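Local atomic coordinates of cytosine deaminase (Klebsiella pneumoniae, PDB entry 4R85), a protein that catalyses the hydrolytic deamination of cytosine and binds 5-methylcytosine beside an iron(II) ion, probably deaminating this methylated base as well. Residues 70-75 and 80-85; 153-156 and 160-163; 183-188 and 218-223. All coordinates share one frame; numbering follows the deposited sequence.

Overall arrangement
The three contacts follow one another along the chain of an amidohydrolase-fold TIM barrel, each in the loops and helix starts that follow its parallel strands. Contact 1 ties the loop after strand 47-57 to helix 76-87; contact 2 closes the loop after strand 143-149 onto helix 160-170; contact 3 packs the starts of helices 185-202 and 220-231 together. Centres of contacts 2 and 3 lie about 15 Å apart and the two touch, Ser-156 OG coming 3.1 Å from Asn-183 N. Contact 1 stands apart, its centre about 21 Å and 23 Å from theirs. Asn-71 of contact 1 and Gly-153 of contact 2 each lie about 9 Å from bound 5-methylcytosine, consistent with a place just outside the pocket's first shell.

Contact 1: residues 70-75 and 80-85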
loop_
_atom_site.group_PDB
_atom_site.type_symbol
_atom_site.label_atom_id
_atom_site.label_comp_id
_atom_site.label_asym_id
_atom_site.label_seq_id
_atom_site.Cartn_x
_atom_site.Cartn_y
_atom_site.Cartn_z
ATOM N N TRP A 70 8.737 18.955 12.442
ATOM C CA TRP A 70 8.636 17.704 11.696
ATOM C C TRP A 70 9.840 16.775 11.867
ATOM O O TRP A 70 10.964 17.221 12.096
ATOM C CB TRP A 70 8.414 18.004 10.210
ATOM C CG TRP A 70 7.048 18.523 9.926
ATOM C CD1 TRP A 70 6.651 19.827 9.909
ATOM C CD2 TRP A 70 5.883 17.742 9.632
ATOM N NE1 TRP A 70 5.309 19.908 9.616
ATOM C CE2 TRP A 70 4.816 18.642 9.441
ATOM C CE3 TRP A 70 5.642 16.372 9.505
ATOM C CZ2 TRP A 70 3.525 18.212 9.134
ATOM C CZ3 TRP A 70 4.360 15.946 9.196
ATOM C CH2 TRP A 70 3.319 16.861 9.014
ATOM N N ASN A 71 9.580 15.475 11.752
ATOM C CA ASN A 71 10.631 14.467 11.665
ATOM C C ASN A 71 11.229 14.508 10.256
ATOM O O ASN A 71 10.705 13.888 9.339
ATOM C CB ASN A 71 10.027 13.082 11.948
ATOM C CG ASN A 71 11.073 11.963 12.012
ATOM O OD1 ASN A 71 12.207 12.121 11.577
ATOM N ND2 ASN A 71 10.671 10.814 12.546
ATOM N N ARG A 72 12.328 15.231 10.085
ATOM C CA ARG A 72 12.861 15.473 8.745
ATOM C C ARG A 72 13.603 14.275 8.165
ATOM O O ARG A 72 13.626 14.086 6.948
ATOM C CB ARG A 72 13.798 16.677 8.744
ATOM C CG ARG A 72 13.165 17.993 9.173
ATOM C CD ARG A 72 14.224 19.078 9.200
ATOM N NE ARG A 72 14.313 19.744 10.498
ATOM C CZ ARG A 72 15.051 19.311 11.517
ATOM N NH1 ARG A 72 15.766 18.199 11.398
ATOM N NH2 ARG A 72 15.072 19.989 12.658
ATOM N N SER A 73 14.217 13.473 9.030
ATOM C CA SER A 73 15.053 12.381 8.563
ATOM C C SER A 73 14.243 11.102 8.357
ATOM O O SER A 73 14.724 10.161 7.732
ATOM C CB SER A 73 16.188 12.120 9.552
ATOM O OG SER A 73 15.682 11.652 10.799
ATOM N N GLY A 74 13.023 11.081 8.893
ATOM C CA GLY A 74 12.159 9.915 8.836
ATOM C C GLY A 74 12.720 8.714 9.572
ATOM O O GLY A 74 12.562 7.565 9.120
ATOM N N THR A 75 13.393 8.969 10.695
ATOM C CA THR A 75 13.990 7.904 11.499
ATOM C C THR A 75 13.278 7.717 12.834
ATOM O O THR A 75 12.599 8.630 13.331
ATOM C CB THR A 75 15.490 8.132 11.783
ATOM O OG1 THR A 75 15.669 9.330 12.555
ATOM C CG2 THR A 75 16.277 8.255 10.485
ATOM N N ILE A 80 11.633 9.998 18.209
ATOM C CA ILE A 80 11.675 10.060 19.667
ATOM C C ILE A 80 12.036 11.464 20.152
ATOM O O ILE A 80 11.448 11.981 21.105
ATOM C CB ILE A 80 12.678 9.032 20.227
ATOM C CG1 ILE A 80 12.196 7.617 19.897
ATOM C CG2 ILE A 80 12.871 9.235 21.747
ATOM C CD1 ILE A 80 13.255 6.535 20.083
ATOM N N THR A 81 12.986 12.095 19.480
ATOM C CA THR A 81 13.342 13.478 19.818
ATOM C C THR A 81 12.147 14.418 19.672
ATOM O O THR A 81 11.894 15.254 20.544
ATOM C CB THR A 81 14.501 13.983 18.954
ATOM O OG1 THR A 81 15.664 13.202 19.240
ATOM C CG2 THR A 81 14.788 15.470 19.233
ATOM N N ARG A 82 11.403 14.268 18.580
ATOM C CA ARG A 82 10.268 15.143 18.313
ATOM C C ARG A 82 9.148 14.893 19.317
ATOM O O ARG A 82 8.480 15.832 19.764
ATOM C CB ARG A 82 9.735 14.935 16.892
ATOM C CG ARG A 82 10.720 15.296 15.798
ATOM C CD ARG A 82 10.971 16.807 15.694
ATOM N NE ARG A 82 12.144 17.048 14.859
ATOM C CZ ARG A 82 13.286 17.570 15.293
ATOM N NH1 ARG A 82 14.298 17.718 14.454
ATOM N NH2 ARG A 82 13.413 17.960 16.558
ATOM N N TRP A 83 8.948 13.622 19.661
ATOM C CA TRP A 83 7.932 13.245 20.629
ATOM C C TRP A 83 8.269 13.831 21.988
ATOM O O TRP A 83 7.387 14.306 22.710
ATOM C CB TRP A 83 7.813 11.717 20.721
ATOM C CG TRP A 83 6.889 11.254 21.807
ATOM C CD1 TRP A 83 7.196 10.417 22.844
ATOM C CD2 TRP A 83 5.501 11.605 21.970
ATOM N NE1 TRP A 83 6.088 10.225 23.636
ATOM C CE2 TRP A 83 5.036 10.938 23.122
ATOM C CE3 TRP A 83 4.614 12.424 21.259
ATOM C CZ2 TRP A 83 3.718 11.059 23.578
ATOM C CZ3 TRP A 83 3.298 12.541 21.712
ATOM C CH2 TRP A 83 2.868 11.862 22.860
ATOM N N SER A 84 9.548 13.788 22.340
ATOM C CA SER A 84 10.009 14.406 23.583
ATOM C C SER A 84 9.657 15.904 23.648
ATOM O O SER A 84 9.244 16.406 24.686
ATOM C CB SER A 84 11.513 14.183 23.754
ATOM O OG SER A 84 11.955 14.705 24.992
ATOM N N GLN A 85 9.812 16.612 22.535
ATOM C CA GLN A 85 9.391 18.012 22.458
ATOM C C GLN A 85 7.887 18.175 22.654
ATOM O O GLN A 85 7.432 19.116 23.319
ATOM C CB GLN A 85 9.750 18.597 21.096
ATOM C CG GLN A 85 11.224 18.712 20.826
ATOM C CD GLN A 85 11.482 19.269 19.444
ATOM O OE1 GLN A 85 11.245 18.592 18.448
ATOM N NE2 GLN A 85 11.943 20.518 19.375
#
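The guanidinium of Arg-82 has the backbone of Trp-70 and Asn-71 at its edge, near its plane, while the guanidinium of Arg-72 approaches obliquely, with the two planes 72° apart. Arg-82 NE donates to Trp-70 O over 3.0 Å, the donor standing above the carbonyl plane and the bond bent to 142° at the hydrogen. A turn at chi2 (-70°) brings the chain of Arg-82 alongside this carbonyl, where CD lies 3.6 Å from Trp-70 O. At the far end, Arg-82 NH2 donates to Gln-85 OE1 at 2.9 Å, which limits rotation of the group. Arg-72 NH2 comes within 3.0 Å of Arg-82 NH1, two donors that cannot bond; the like charges are probably offset by Glu-69, which forms a salt bridge with Arg-72, and Glu-78, which does so with Arg-82. The ring of Trp-70 meets that of Tyr-338 of the second subunit. Asn-71 braces the loop: ND2 donates to Thr-75 O at 3.0 Å, nearly in the amide plane, and to Pro-313 O, and OD1 receives a weak bond from Gly-74 N. Thr-75 is the N-cap of helix 76-87, so the loop after strand 47-57 runs directly into the helix whose second turn carries Arg-82.

Contact 2: residues 153-156 and 160-163; sequences GIES and GREL
A loop following barrel strand 143-149 folds back onto the first turn of helix 160-170, and a bidentate salt bridge joins Glu-155 of the loop to Arg-161 of the helix. The arginine binds side-on: NH2 donates to Glu-155 OE1 at 2.8 Å and almost straight (175°), while NE donates to OE2 at 3.0 Å. Carboxylate and guanidinium are nearly coplanar, 27° apart, and OE1 uses its syn lone pair. Arg-161 runs extended from CG to NE, whereas Glu-155 bends at chi2 (-74°) to present its carboxylate to the guanidinium edge. Nearer the backbone, Ile-154 CG2 packs 3.6 Å from Arg-161 CG, the two side chains crossing at about a right angle. The absence of a side chain at Gly-160 lets the backbones come close: its CA makes a CH···O contact with Ile-154 O at 3.3 Å. A water donates to Ile-154 O at 2.7 Å and accepts a weak bond from Gly-160 N. Phe-194 of helix 185-202 touches both Ile-154 and Arg-161. Two bonds from Arg-161 to separate oxygens, with Ser-190 OG on OE1 as a third, would fix the carboxylate's rotation, and the paired charges would be expected to keep Glu-155 ionised.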
loop_
_atom_site.group_PDB
_atom_site.type_symbol
_atom_site.label_atom_id
_atom_site.label_comp_id
_atom_site.label_asym_id
_atom_site.label_seq_id
_atom_site.Cartn_x
_atom_site.Cartn_y
_atom_site.Cartn_z
ATOM N N GLY A 153 13.225 4.386 27.704
ATOM C CA GLY A 153 13.974 3.346 28.380
ATOM C C GLY A 153 13.570 3.159 29.825
ATOM O O GLY A 153 13.169 4.105 30.509
ATOM N N ILE A 154 13.662 1.918 30.285
ATOM C CA ILE A 154 13.456 1.589 31.687
ATOM C C ILE A 154 14.701 1.925 32.514
ATOM O O ILE A 154 14.615 2.568 33.567
ATOM C CB ILE A 154 13.127 0.083 31.842
ATOM C CG1 ILE A 154 11.801 -0.222 31.150
ATOM C CG2 ILE A 154 13.082 -0.316 33.314
ATOM C CD1 ILE A 154 11.426 -1.694 31.146
ATOM N N GLU A 155 15.860 1.482 32.041
ATOM C CA GLU A 155 17.093 1.618 32.808
ATOM C C GLU A 155 17.786 2.931 32.482
ATOM O O GLU A 155 18.702 3.340 33.185
ATOM C CB GLU A 155 18.057 0.460 32.495
ATOM C CG GLU A 155 17.435 -0.929 32.454
ATOM C CD GLU A 155 17.090 -1.473 33.843
ATOM O OE1 GLU A 155 17.091 -2.710 34.006
ATOM O OE2 GLU A 155 16.819 -0.678 34.774
ATOM N N SER A 156 17.343 3.575 31.406
ATOM C CA SER A 156 18.073 4.700 30.823
ATOM C C SER A 156 17.374 6.052 31.040
ATOM O O SER A 156 17.870 7.093 30.608
ATOM C CB SER A 156 18.289 4.444 29.322
ATOM O OG SER A 156 18.761 3.114 29.075
ATOM N N GLY A 160 12.776 5.209 35.730
ATOM C CA GLY A 160 12.083 4.358 34.776
ATOM C C GLY A 160 11.348 3.176 35.388
ATOM O O GLY A 160 10.206 2.885 35.013
ATOM N N ARG A 161 11.982 2.496 36.338
ATOM C CA ARG A 161 11.332 1.343 36.979
ATOM C C ARG A 161 10.109 1.743 37.821
ATOM O O ARG A 161 9.088 1.046 37.794
ATOM C CB ARG A 161 12.338 0.517 37.800
ATOM C CG ARG A 161 13.366 -0.249 36.946
ATOM C CD ARG A 161 14.304 -1.108 37.818
ATOM N NE ARG A 161 15.213 -1.915 37.004
ATOM C CZ ARG A 161 15.677 -3.113 37.355
ATOM N NH1 ARG A 161 15.325 -3.651 38.513
ATOM N NH2 ARG A 161 16.491 -3.781 36.540
ATOM N N GLU A 162 10.208 2.868 38.545
ATOM C CA GLU A 162 9.089 3.401 39.325
ATOM C C GLU A 162 7.918 3.765 38.441
ATOM O O GLU A 162 6.767 3.558 38.808
ATOM C CB GLU A 162 9.475 4.699 40.061
ATOM C CG GLU A 162 10.425 4.551 41.207
ATOM C CD GLU A 162 10.555 5.840 42.013
ATOM O OE1 GLU A 162 10.105 6.930 41.547
ATOM O OE2 GLU A 162 11.089 5.748 43.134
ATOM N N LEU A 163 8.218 4.379 37.304
ATOM C CA LEU A 163 7.176 4.802 36.373
ATOM C C LEU A 163 6.446 3.607 35.763
ATOM O O LEU A 163 5.224 3.621 35.637
ATOM C CB LEU A 163 7.766 5.679 35.272
ATOM C CG LEU A 163 8.168 7.066 35.789
ATOM C CD1 LEU A 163 9.085 7.758 34.777
ATOM C CD2 LEU A 163 6.915 7.890 36.054
HETATM O O HOH W 1 16.057 4.149 35.243
#

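Contact 3: residues 183-188 and 218-223; sequences NTRDKG and SRFLEV. With GOL (glycerol), chain I.
Different first torsions place the two key groups: Phe-220 has CG opposite its carbonyl carbon (chi1 -62°), which sends the ring toward the first turn of helix 185-202, while Arg-185, with CG trans to its own nitrogen and a bend at chi2 (-97°), carries its guanidinium to a glycerol lying over that ring. Phe-220 CE2 rests 3.5 Å from Gly-188 CA. Gly-188, without a side chain, lets the ring come this close. Arg-185 O lies at the ring's edge, in its plane, 3.6 Å from Phe-220 CE2, so the aromatic rim faces a backbone carbonyl. The glycerol, probably from the crystallisation liquor, covers one ring face, with C1 centred 3.5 Å above the plane. Arg-185 NE donates to its O2 at 2.8 Å in a nearly straight bond. Arg-219 N donates to O1, also at 2.8 Å. The third hydroxyl, O3, donates to Glu-222 OE1 at 2.6 Å. In the crystal the glycerol thus bridges polar groups of the two segments; the direct protein contact is van der Waals packing. Arg-185 NH2 is meanwhile held by Asp-186 OD1 in a salt bridge of 3.1 Å, lying in the guanidinium plane. Thr-184 N-caps helix 185-202, its OG1 accepting from Lys-187 N. The contact therefore joins the starts of two successive barrel helices, 185-202 and 220-231, with strand 205-209 between them in sequence. Val-189 extends the packing on Phe-220, Asp-211 accepts from its backbone nitrogen, and Leu-221 and Glu-222 reach onward to helix 250-263.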
loop_
_atom_site.group_PDB
_atom_site.type_symbol
_atom_site.label_atom_id
_atom_site.label_comp_id
_atom_site.label_asym_id
_atom_site.label_seq_id
_atom_site.Cartn_x
_atom_site.Cartn_y
_atom_site.Cartn_z
ATOM N N ASN A 183 20.676 2.114 26.897
ATOM C CA ASN A 183 21.972 2.723 26.587
ATOM C C ASN A 183 23.113 1.725 26.360
ATOM O O ASN A 183 24.058 2.019 25.628
ATOM C CB ASN A 183 22.368 3.729 27.675
ATOM C CG ASN A 183 21.530 5.000 27.639
ATOM O OD1 ASN A 183 20.839 5.279 26.657
ATOM N ND2 ASN A 183 21.601 5.783 28.713
ATOM N N THR A 184 23.049 0.572 27.020
ATOM C CA THR A 184 24.056 -0.468 26.815
ATOM C C THR A 184 23.356 -1.803 26.641
ATOM O O THR A 184 22.198 -1.967 27.038
ATOM C CB THR A 184 25.039 -0.600 27.997
ATOM O OG1 THR A 184 24.356 -1.105 29.156
ATOM C CG2 THR A 184 25.676 0.727 28.323
ATOM N N ARG A 185 24.065 -2.753 26.049
ATOM C CA ARG A 185 23.520 -4.088 25.858
ATOM C C ARG A 185 23.113 -4.716 27.188
ATOM O O ARG A 185 22.063 -5.350 27.283
ATOM C CB ARG A 185 24.536 -4.978 25.141
ATOM C CG ARG A 185 24.049 -6.409 24.886
ATOM C CD ARG A 185 24.563 -7.361 25.967
ATOM N NE ARG A 185 24.081 -8.729 25.776
ATOM C CZ ARG A 185 24.186 -9.685 26.692
ATOM N NH1 ARG A 185 23.716 -10.898 26.439
ATOM N NH2 ARG A 185 24.754 -9.427 27.865
ATOM N N ASP A 186 23.948 -4.560 28.212
ATOM C CA ASP A 186 23.641 -5.163 29.506
ATOM C C ASP A 186 22.376 -4.576 30.134
ATOM O O ASP A 186 21.624 -5.285 30.811
ATOM C CB ASP A 186 24.826 -5.054 30.475
ATOM C CG ASP A 186 25.958 -6.027 30.127
ATOM O OD1 ASP A 186 25.793 -6.828 29.182
ATOM O OD2 ASP A 186 27.012 -5.998 30.794
ATOM N N LYS A 187 22.148 -3.285 29.922
ATOM C CA LYS A 187 20.935 -2.645 30.420
ATOM C C LYS A 187 19.708 -3.044 29.612
ATOM O O LYS A 187 18.592 -3.094 30.134
ATOM C CB LYS A 187 21.112 -1.123 30.482
ATOM C CG LYS A 187 21.981 -0.726 31.666
ATOM C CD LYS A 187 22.121 0.771 31.833
ATOM C CE LYS A 187 23.118 1.048 32.947
ATOM N NZ LYS A 187 23.111 2.469 33.384
ATOM N N GLY A 188 19.914 -3.336 28.333
ATOM C CA GLY A 188 18.853 -3.900 27.520
ATOM C C GLY A 188 18.407 -5.226 28.122
ATOM O O GLY A 188 17.216 -5.491 28.264
ATOM N N SER A 218 21.240 -6.686 17.209
ATOM C CA SER A 218 20.195 -6.395 18.175
ATOM C C SER A 218 19.402 -7.681 18.406
ATOM O O SER A 218 18.543 -8.049 17.601
ATOM C CB SER A 218 19.283 -5.267 17.677
ATOM O OG SER A 218 18.443 -4.806 18.723
ATOM N N ARG A 219 19.711 -8.379 19.495
ATOM C CA ARG A 219 19.143 -9.710 19.708
ATOM C C ARG A 219 18.430 -9.829 21.056
ATOM O O ARG A 219 18.587 -10.813 21.775
ATOM C CB ARG A 219 20.248 -10.770 19.594
ATOM C CG ARG A 219 20.849 -10.899 18.192
ATOM C CD ARG A 219 22.043 -11.860 18.181
ATOM N NE ARG A 219 22.587 -12.044 16.837
ATOM C CZ ARG A 219 23.462 -12.993 16.506
ATOM N NH1 ARG A 219 23.918 -13.080 15.260
ATOM N NH2 ARG A 219 23.894 -13.842 17.427
ATOM N N PHE A 220 17.640 -8.827 21.409
ATOM C CA PHE A 220 16.895 -8.904 22.657
ATOM C C PHE A 220 15.711 -9.861 22.565
ATOM O O PHE A 220 15.208 -10.333 23.578
ATOM C CB PHE A 220 16.514 -7.495 23.122
ATOM C CG PHE A 220 17.719 -6.659 23.406
ATOM C CD1 PHE A 220 18.242 -5.813 22.438
ATOM C CD2 PHE A 220 18.401 -6.801 24.606
ATOM C CE1 PHE A 220 19.392 -5.078 22.693
ATOM C CE2 PHE A 220 19.549 -6.063 24.863
ATOM C CZ PHE A 220 20.046 -5.209 23.898
ATOM N N LEU A 221 15.290 -10.161 21.338
ATOM C CA LEU A 221 14.236 -11.142 21.117
ATOM C C LEU A 221 14.539 -12.476 21.811
ATOM O O LEU A 221 13.651 -13.055 22.443
ATOM C CB LEU A 221 14.022 -11.363 19.612
ATOM C CG LEU A 221 12.975 -12.429 19.287
ATOM C CD1 LEU A 221 11.615 -12.051 19.886
ATOM C CD2 LEU A 221 12.867 -12.587 17.771
ATOM N N GLU A 222 15.778 -12.961 21.712
ATOM C CA GLU A 222 16.133 -14.233 22.365
ATOM C C GLU A 222 15.965 -14.162 23.882
ATOM O O GLU A 222 15.574 -15.137 24.510
ATOM C CB GLU A 222 17.552 -14.697 22.009
ATOM C CG GLU A 222 18.681 -13.826 22.600
ATOM C CD GLU A 222 20.083 -14.326 22.248
ATOM O OE1 GLU A 222 21.020 -14.114 23.059
ATOM O OE2 GLU A 222 20.252 -14.906 21.151
ATOM N N VAL A 223 16.262 -13.006 24.473
ATOM C CA VAL A 223 16.133 -12.859 25.921
ATOM C C VAL A 223 14.664 -12.893 26.320
ATOM O O VAL A 223 14.284 -13.552 27.284
ATOM C CB VAL A 223 16.767 -11.539 26.421
ATOM C CG1 VAL A 223 16.669 -11.452 27.945
ATOM C CG2 VAL A 223 18.209 -11.463 25.974
HETATM C C1 GOL I . 21.033 -8.610 22.847
HETATM O O1 GOL I . 21.523 -8.074 21.627
HETATM C C2 GOL I . 21.742 -9.929 23.139
HETATM O O2 GOL I . 23.119 -9.692 23.299
HETATM C C3 GOL I . 21.197 -10.537 24.426
HETATM O O3 GOL I . 21.459 -11.928 24.485
#